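Local coordinates for protein aerobactin synthase IucA (PDB 5JM8) that probably catalyses an ATP-dependent ligation step in aerobactin siderophore assembly, as an NIS synthetase of the IucA/IucC family that binds ATP and magnesium, at residues A467-E470 with N471-T474; L390-A394 with Q395-H399; E208-P211 with Q212-N215. All blocks are in the same frame, centred on the assembly; numbering follows the deposited sequence.

Interaction 1 (A467-E470 with N471-T474); sequences AQAE and NVFT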
ATOM      1  N   ALA A 467      39.204  15.681 -20.883  1.00 42.41           N
ATOM      2  CA  ALA A 467      39.889  16.892 -20.447  1.00 41.74           C
ATOM      3  C   ALA A 467      39.559  18.075 -21.347  1.00 45.09           C
ATOM      4  O   ALA A 467      39.584  19.224 -20.910  1.00 47.25           O
ATOM      5  CB  ALA A 467      41.391  16.662 -20.402  1.00 39.72           C
ATOM      6  N   GLN A 468      39.251  17.785 -22.604  1.00 42.13           N
ATOM      7  CA  GLN A 468      38.910  18.823 -23.569  1.00 41.29           C
ATOM      8  C   GLN A 468      37.399  18.966 -23.675  1.00 38.49           C
ATOM      9  O   GLN A 468      36.876  19.381 -24.707  1.00 37.31           O
ATOM     10  CB  GLN A 468      39.513  18.508 -24.938  1.00 41.56           C
ATOM     11  N   ALA A 469      36.696  18.621 -22.602  1.00 36.70           N
ATOM     12  CA  ALA A 469      35.240  18.714 -22.599  1.00 34.40           C
ATOM     13  C   ALA A 469      34.767  20.079 -23.051  1.00 33.54           C
ATOM     14  O   ALA A 469      35.369  21.105 -22.731  1.00 31.35           O
ATOM     15  CB  ALA A 469      34.680  18.417 -21.216  1.00 29.68           C
ATOM     16  N   GLU A 470      33.670  20.076 -23.795  1.00 30.51           N
ATOM     17  CA  GLU A 470      33.072  21.299 -24.296  1.00 30.45           C
ATOM     18  C   GLU A 470      32.471  22.118 -23.156  1.00 29.40           C
ATOM     19  O   GLU A 470      32.506  23.351 -23.181  1.00 29.62           O
ATOM     20  CB  GLU A 470      32.013  20.960 -25.347  1.00 31.81           C
ATOM     21  CG  GLU A 470      30.887  21.967 -25.481  1.00 32.63           C
ATOM     22  CD  GLU A 470      29.729  21.707 -24.529  1.00 32.20           C
ATOM     23  OE1 GLU A 470      29.405  20.529 -24.268  1.00 27.64           O
ATOM     24  OE2 GLU A 470      29.137  22.696 -24.053  1.00 34.58           O
ATOM     25  N   ASN A 471      31.926  21.429 -22.158  1.00 28.33           N
ATOM     26  CA  ASN A 471      31.329  22.097 -21.006  1.00 28.32           C
ATOM     27  C   ASN A 471      32.375  22.368 -19.927  1.00 30.19           C
ATOM     28  O   ASN A 471      32.238  21.943 -18.781  1.00 29.95           O
ATOM     29  CB  ASN A 471      30.163  21.274 -20.438  1.00 26.10           C
ATOM     30  CG  ASN A 471      30.509  19.811 -20.248  1.00 26.08           C
ATOM     31  OD1 ASN A 471      31.422  19.290 -20.884  1.00 27.04           O
ATOM     32  ND2 ASN A 471      29.766  19.135 -19.377  1.00 25.05           N
ATOM     33  N   VAL A 472      33.434  23.073 -20.322  1.00 34.38           N
ATOM     34  CA  VAL A 472      34.417  23.599 -19.381  1.00 33.46           C
ATOM     35  C   VAL A 472      34.148  25.082 -19.166  1.00 34.92           C
ATOM     36  O   VAL A 472      33.849  25.809 -20.113  1.00 34.51           O
ATOM     37  CB  VAL A 472      35.871  23.408 -19.873  1.00 30.44           C
ATOM     38  CG1 VAL A 472      36.286  21.946 -19.771  1.00 30.53           C
ATOM     39  CG2 VAL A 472      36.043  23.923 -21.303  1.00 31.46           C
ATOM     40  N   PHE A 473      34.251  25.522 -17.915  1.00 34.77           N
ATOM     41  CA  PHE A 473      33.965  26.909 -17.556  1.00 34.10           C
ATOM     42  C   PHE A 473      35.208  27.665 -17.113  1.00 36.37           C
ATOM     43  O   PHE A 473      36.071  27.123 -16.424  1.00 41.90           O
ATOM     44  CB  PHE A 473      32.920  26.968 -16.436  1.00 31.89           C
ATOM     45  CG  PHE A 473      31.495  27.047 -16.921  1.00 34.58           C
ATOM     46  CD1 PHE A 473      31.163  26.753 -18.237  1.00 38.41           C
ATOM     47  CD2 PHE A 473      30.486  27.419 -16.053  1.00 35.31           C
ATOM     48  CE1 PHE A 473      29.849  26.827 -18.672  1.00 40.04           C
ATOM     49  CE2 PHE A 473      29.173  27.495 -16.481  1.00 37.11           C
ATOM     50  CZ  PHE A 473      28.855  27.202 -17.792  1.00 39.27           C
ATOM     51  N   THR A 474      35.288  28.926 -17.518  1.00 34.53           N
ATOM     52  CA  THR A 474      36.300  29.826 -16.997  1.00 30.73           C
ATOM     53  C   THR A 474      35.863  30.307 -15.623  1.00 33.72           C
ATOM     54  O   THR A 474      34.735  30.060 -15.194  1.00 29.20           O
ATOM     55  CB  THR A 474      36.522  31.040 -17.912  1.00 34.25           C
ATOM     56  OG1 THR A 474      35.333  31.838 -17.949  1.00 34.34           O
ATOM     57  CG2 THR A 474      36.886  30.595 -19.322  1.00 38.13           C
TER
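With chi1 at -73°, V472 sets CG1 beside its own backbone N and CG2 between that N and the carbonyl carbon, so that both methyls straddle the carbonyl oxygen of A469. V472 CG1 and CG2 each lie 3.2 Å from A469 O, and CG1 also reaches A469 CB at 4.1 Å, a small apolar touch beside the van der Waals approach of the methyls to the oxygen. The next torsion that matters belongs to N471: a chi1 of 48° folds its amide back along the chain, bringing N471 OD1 within 3.4 Å of A469 CB.

Between these two side chains the backbone bends sharply. N471 is the centre of an inverse gamma turn, closed by the bond from V472 N to E470 O at 3.0 Å; bent at the hydrogen, it is weak, as the three-residue geometry dictates. The E470 side chain crosses that of N471 at about a right angle, yet the carboxylate and amide planes are only 14° apart. Each group finds its main partner elsewhere: E470 OE2 forms a salt bridge to R299, and N471 ND2 donates to S451 O.

The turn thus illustrates how an irregular linker is fixed from several sides. It lies in the loop between helices 458-462 and 475-500, where A469 rests on L461, E470 leans on helix 294-306, and the backbones of N471 and F473 bond to F453 of strand 451-453.

Interaction 2 (L390-A394 with Q395-H399); sequences LGITA and QQAAH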
ATOM      1  N   LEU A 390       7.074  18.787  15.866  1.00 15.28           N
ATOM      2  CA  LEU A 390       8.154  18.921  16.839  1.00 15.44           C
ATOM      3  C   LEU A 390       7.734  19.758  18.043  1.00 20.27           C
ATOM      4  O   LEU A 390       8.449  19.819  19.042  1.00 27.89           O
ATOM      5  CB  LEU A 390       9.387  19.546  16.185  1.00 13.06           C
ATOM      6  CG  LEU A 390      10.010  18.778  15.017  1.00 11.90           C
ATOM      7  CD1 LEU A 390      11.149  19.575  14.413  1.00 12.03           C
ATOM      8  CD2 LEU A 390      10.496  17.407  15.462  1.00 11.78           C
ATOM      9  N   GLY A 391       6.578  20.405  17.944  1.00 21.22           N
ATOM     10  CA  GLY A 391       6.083  21.246  19.018  1.00 18.51           C
ATOM     11  C   GLY A 391       6.888  22.524  19.183  1.00 20.45           C
ATOM     12  O   GLY A 391       6.958  23.076  20.281  1.00 22.36           O
ATOM     13  N   ILE A 392       7.500  22.987  18.094  1.00 16.48           N
ATOM     14  CA  ILE A 392       8.282  24.223  18.101  1.00 19.90           C
ATOM     15  C   ILE A 392       7.539  25.334  17.362  1.00 19.98           C
ATOM     16  O   ILE A 392       6.589  25.066  16.628  1.00 22.31           O
ATOM     17  CB  ILE A 392       9.667  24.023  17.452  1.00 21.93           C
ATOM     18  CG1 ILE A 392       9.520  23.525  16.011  1.00 12.69           C
ATOM     19  CG2 ILE A 392      10.496  23.050  18.278  1.00 15.50           C
ATOM     20  CD1 ILE A 392      10.830  23.416  15.266  1.00 12.60           C
ATOM     21  N   THR A 393       7.974  26.577  17.551  1.00 17.93           N
ATOM     22  CA  THR A 393       7.316  27.715  16.912  1.00 14.85           C
ATOM     23  C   THR A 393       7.502  27.678  15.405  1.00 16.13           C
ATOM     24  O   THR A 393       8.418  27.035  14.894  1.00 13.72           O
ATOM     25  CB  THR A 393       7.851  29.069  17.423  1.00 15.76           C
ATOM     26  OG1 THR A 393       9.221  29.223  17.038  1.00 16.11           O
ATOM     27  CG2 THR A 393       7.724  29.168  18.936  1.00 19.25           C
ATOM     28  N   ALA A 394       6.627  28.383  14.698  1.00 13.92           N
ATOM     29  CA  ALA A 394       6.687  28.417  13.249  1.00 13.67           C
ATOM     30  C   ALA A 394       7.987  29.073  12.793  1.00 13.83           C
ATOM     31  O   ALA A 394       8.548  28.701  11.763  1.00 16.01           O
ATOM     32  CB  ALA A 394       5.488  29.150  12.690  1.00 13.89           C
ATOM     33  N   GLN A 395       8.471  30.044  13.565  1.00 14.32           N
ATOM     34  CA  GLN A 395       9.733  30.708  13.244  1.00 14.56           C
ATOM     35  C   GLN A 395      10.912  29.765  13.497  1.00 20.50           C
ATOM     36  O   GLN A 395      11.868  29.737  12.722  1.00 22.17           O
ATOM     37  CB  GLN A 395       9.900  32.005  14.055  1.00 15.22           C
ATOM     38  CG  GLN A 395      11.273  32.668  13.883  1.00 15.56           C
ATOM     39  CD  GLN A 395      11.325  34.102  14.392  1.00 20.94           C
ATOM     40  OE1 GLN A 395      10.555  34.955  13.957  1.00 16.55           O
ATOM     41  NE2 GLN A 395      12.261  34.375  15.298  1.00 16.65           N
ATOM     42  N   GLN A 396      10.842  28.998  14.583  1.00 16.66           N
ATOM     43  CA  GLN A 396      11.864  27.995  14.885  1.00 15.15           C
ATOM     44  C   GLN A 396      11.881  26.909  13.820  1.00 20.17           C
ATOM     45  O   GLN A 396      12.941  26.406  13.445  1.00 21.43           O
ATOM     46  CB  GLN A 396      11.620  27.367  16.260  1.00 14.76           C
ATOM     47  CG  GLN A 396      12.078  28.222  17.431  1.00 15.89           C
ATOM     48  CD  GLN A 396      11.579  27.704  18.768  1.00 19.40           C
ATOM     49  OE1 GLN A 396      10.557  27.022  18.841  1.00 17.86           O
ATOM     50  NE2 GLN A 396      12.303  28.028  19.836  1.00 24.56           N
ATOM     51  N   ALA A 397      10.696  26.548  13.339  1.00 13.18           N
ATOM     52  CA  ALA A 397      10.578  25.574  12.266  1.00 12.73           C
ATOM     53  C   ALA A 397      11.167  26.151  10.982  1.00 12.81           C
ATOM     54  O   ALA A 397      11.816  25.446  10.209  1.00 14.33           O
ATOM     55  CB  ALA A 397       9.124  25.178  12.065  1.00 12.50           C
ATOM     56  N   ALA A 398      10.953  27.444  10.774  1.00 13.17           N
ATOM     57  CA  ALA A 398      11.441  28.120   9.580  1.00 13.33           C
ATOM     58  C   ALA A 398      12.962  28.173   9.574  1.00 16.57           C
ATOM     59  O   ALA A 398      13.599  27.913   8.556  1.00 13.49           O
ATOM     60  CB  ALA A 398      10.862  29.516   9.493  1.00 14.20           C
ATOM     61  N   HIS A 399      13.538  28.523  10.718  1.00 13.84           N
ATOM     62  CA  HIS A 399      14.987  28.551  10.869  1.00 14.31           C
ATOM     63  C   HIS A 399      15.585  27.161  10.679  1.00 23.70           C
ATOM     64  O   HIS A 399      16.581  26.995   9.972  1.00 24.68           O
ATOM     65  CB  HIS A 399      15.368  29.098  12.241  1.00 14.50           C
ATOM     66  CG  HIS A 399      15.049  30.548  12.424  1.00 18.79           C
ATOM     67  ND1 HIS A 399      15.034  31.155  13.662  1.00 20.53           N
ATOM     68  CD2 HIS A 399      14.742  31.516  11.528  1.00 21.42           C
ATOM     69  CE1 HIS A 399      14.727  32.432  13.521  1.00 20.90           C
ATOM     70  NE2 HIS A 399      14.545  32.677  12.235  1.00 21.61           N
TER
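Q396 reaches back to T393, and its side chain meets that residue from CB through OE1. Q396 CB starts 3.1 Å from T393 OG1, and CG passes the same hydroxyl oxygen equally closely. With CG beside its own backbone N (chi1 -79°) and the chain extended beyond it, the amide carbon CD comes alongside OG1, and OE1 ends at the backbone of T393. There Q396 OE1 accepts from T393 N at 2.9 Å, a nearly straight bond of 165° on the hydrogen, with the donor tilted 18° from the carbonyl plane. T393 OG1 adds a weak bond to the same oxygen, and Q396 OE1 also lies 3.4 Å from I392 CB.

The reciprocal half comes from T393: T393 OG1 accepts from Q396 N at 3.0 Å. Together the two bonds make a capping box, the classic device for starting a helix, in which the N-cap side chain serves a backbone N-H of the first turn and a side chain of that turn serves the N-cap N-H. Regular helical bonding follows at once, A397 N to T393 O and A398 N to A394 O. I392 CD1 packs on A397 CB at 4.0 Å, an apolar contact flanking the box.

Q313 of a second subunit packs on I392, T393 and Q396, placing the cap at a subunit interface. Within the chain, the short loop from G391 to T393 joins helix 378-390 to helix 394-420, which the box opens; A397 packs back on V383 and S387 of the former, while H399 faces helix 506-521 and bonds to D504 just before it.

Interaction 3 (E208-P211 with Q212-N215); sequences ENAP and QLLN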
ATOM      1  N   GLU A 208       9.457  -2.932 -19.087  1.00 19.23           N
ATOM      2  CA  GLU A 208       8.867  -2.496 -17.829  1.00 21.85           C
ATOM      3  C   GLU A 208       7.878  -1.343 -18.010  1.00 25.83           C
ATOM      4  O   GLU A 208       7.298  -0.869 -17.032  1.00 31.00           O
ATOM      5  CB  GLU A 208       9.970  -2.093 -16.840  1.00 22.81           C
ATOM      6  CG  GLU A 208      10.742  -0.840 -17.207  1.00 26.40           C
ATOM      7  CD  GLU A 208      11.892  -0.568 -16.252  1.00 31.69           C
ATOM      8  OE1 GLU A 208      12.177  -1.438 -15.402  1.00 32.13           O
ATOM      9  OE2 GLU A 208      12.504   0.519 -16.347  1.00 35.77           O
ATOM     10  N   ASN A 209       7.679  -0.902 -19.252  1.00 27.03           N
ATOM     11  CA  ASN A 209       6.753   0.194 -19.540  1.00 24.01           C
ATOM     12  C   ASN A 209       5.636  -0.186 -20.505  1.00 28.18           C
ATOM     13  O   ASN A 209       4.501   0.265 -20.352  1.00 33.37           O
ATOM     14  CB  ASN A 209       7.511   1.394 -20.101  1.00 18.53           C
ATOM     15  CG  ASN A 209       8.312   2.115 -19.041  1.00 18.03           C
ATOM     16  OD1 ASN A 209       7.746   2.733 -18.139  1.00 19.30           O
ATOM     17  ND2 ASN A 209       9.634   2.042 -19.140  1.00 18.97           N
ATOM     18  N   ALA A 210       5.962  -1.001 -21.502  1.00 22.02           N
ATOM     19  CA  ALA A 210       4.969  -1.480 -22.458  1.00 23.38           C
ATOM     20  C   ALA A 210       5.253  -2.929 -22.841  1.00 25.59           C
ATOM     21  O   ALA A 210       5.611  -3.214 -23.983  1.00 26.90           O
ATOM     22  CB  ALA A 210       4.955  -0.601 -23.688  1.00 22.53           C
ATOM     23  N   PRO A 211       5.089  -3.849 -21.879  1.00 27.50           N
ATOM     24  CA  PRO A 211       5.397  -5.269 -22.082  1.00 25.84           C
ATOM     25  C   PRO A 211       4.653  -5.880 -23.264  1.00 22.35           C
ATOM     26  O   PRO A 211       5.181  -6.768 -23.931  1.00 21.28           O
ATOM     27  CB  PRO A 211       4.938  -5.932 -20.778  1.00 19.32           C
ATOM     28  CG  PRO A 211       4.714  -4.848 -19.813  1.00 25.39           C
ATOM     29  CD  PRO A 211       4.482  -3.588 -20.563  1.00 26.37           C
ATOM     30  N   GLN A 212       3.436  -5.409 -23.513  1.00 21.36           N
ATOM     31  CA  GLN A 212       2.576  -6.032 -24.513  1.00 24.13           C
ATOM     32  C   GLN A 212       3.037  -5.725 -25.939  1.00 21.73           C
ATOM     33  O   GLN A 212       2.455  -6.225 -26.902  1.00 22.41           O
ATOM     34  CB  GLN A 212       1.118  -5.591 -24.323  1.00 28.66           C
ATOM     35  CG  GLN A 212       0.826  -4.126 -24.627  1.00 33.95           C
ATOM     36  CD  GLN A 212       1.069  -3.204 -23.441  1.00 39.47           C
ATOM     37  OE1 GLN A 212       1.698  -3.584 -22.452  1.00 44.29           O
ATOM     38  NE2 GLN A 212       0.564  -1.979 -23.537  1.00 38.73           N
ATOM     39  N   LEU A 213       4.077  -4.904 -26.066  1.00 23.20           N
ATOM     40  CA  LEU A 213       4.657  -4.586 -27.367  1.00 24.77           C
ATOM     41  C   LEU A 213       5.892  -5.429 -27.649  1.00 28.65           C
ATOM     42  O   LEU A 213       6.555  -5.253 -28.671  1.00 31.76           O
ATOM     43  CB  LEU A 213       5.031  -3.104 -27.449  1.00 22.36           C
ATOM     44  CG  LEU A 213       3.888  -2.091 -27.481  1.00 22.86           C
ATOM     45  CD1 LEU A 213       4.457  -0.685 -27.570  1.00 21.17           C
ATOM     46  CD2 LEU A 213       2.938  -2.356 -28.639  1.00 22.12           C
ATOM     47  N   LEU A 214       6.205  -6.347 -26.743  1.00 24.32           N
ATOM     48  CA  LEU A 214       7.400  -7.160 -26.895  1.00 24.24           C
ATOM     49  C   LEU A 214       7.241  -8.167 -28.029  1.00 24.60           C
ATOM     50  O   LEU A 214       8.216  -8.778 -28.457  1.00 25.36           O
ATOM     51  CB  LEU A 214       7.727  -7.876 -25.585  1.00 23.11           C
ATOM     52  CG  LEU A 214       8.298  -6.979 -24.481  1.00 24.37           C
ATOM     53  CD1 LEU A 214       8.443  -7.754 -23.183  1.00 21.86           C
ATOM     54  CD2 LEU A 214       9.640  -6.382 -24.893  1.00 22.55           C
ATOM     55  N   ASN A 215       6.019  -8.327 -28.532  1.00 24.74           N
ATOM     56  CA  ASN A 215       5.790  -9.187 -29.690  1.00 25.81           C
ATOM     57  C   ASN A 215       6.401  -8.589 -30.957  1.00 26.50           C
ATOM     58  O   ASN A 215       6.385  -9.213 -32.018  1.00 27.50           O
ATOM     59  CB  ASN A 215       4.290  -9.443 -29.900  1.00 25.81           C
ATOM     60  CG  ASN A 215       3.481  -8.164 -30.038  1.00 25.22           C
ATOM     61  OD1 ASN A 215       4.030  -7.080 -30.216  1.00 25.99           O
ATOM     62  ND2 ASN A 215       2.164  -8.292 -29.956  1.00 25.07           N
TER
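L213 and A210 make the compact side of this turn. L213 N donates to A210 O at 3.1 Å, and L213 CD1 closes on A210 CB at 3.9 Å, so a backbone bond and an apolar contact link the same pair. One residue on, the backbone bond repeats without the apolar pair: L214 N bonds to P211 O at 3.0 Å, while L214 CB and CG lie against that oxygen. Both donors stand well above the carbonyl plane, by 46° at A210 and 53° at P211, in keeping with the tight winding of a 3-10 segment, where each N-H looks back three residues.

The outer side is looser. Q212 is exposed; its chain, bent at chi2 (-86°), curls back so that Q212 OE1 stands above the N-CD edge of the proline ring, 3.4 Å from P211 CD, a van der Waals approach.

Subunit contacts also reach this turn, since P211 packs on R274 and L214 on R204 of a third subunit. Inside its own chain the segment leads from helix 198-209 toward strand 221-226: A210 and L213 rest on W181 of strand 177-185, L213 also meets L252 and A255 of strand 249-255, and both leucines touch L223.

Overall arrangement
Three local contacts, met in the chain order interaction 3, interaction 2, interaction 1, lie far apart in the fold. Their centres are 40 to 49 Å from one another, and the nearest atoms of any two stay at least about 26 Å apart. Interaction 3 runs off the end of helix 198-209 in the part of the chain that defines the IucA/IucC family; interaction 2 opens helix 394-420; interaction 1 precedes helix 475-500 in the FhuF-like part. Interactions 2 and 3 lie against other subunits, whereas interaction 1 touches none, and the side chain of N471 lies about 13 Å from the bound ATP. Each shows short-range bonding shaping a connection between secondary structures.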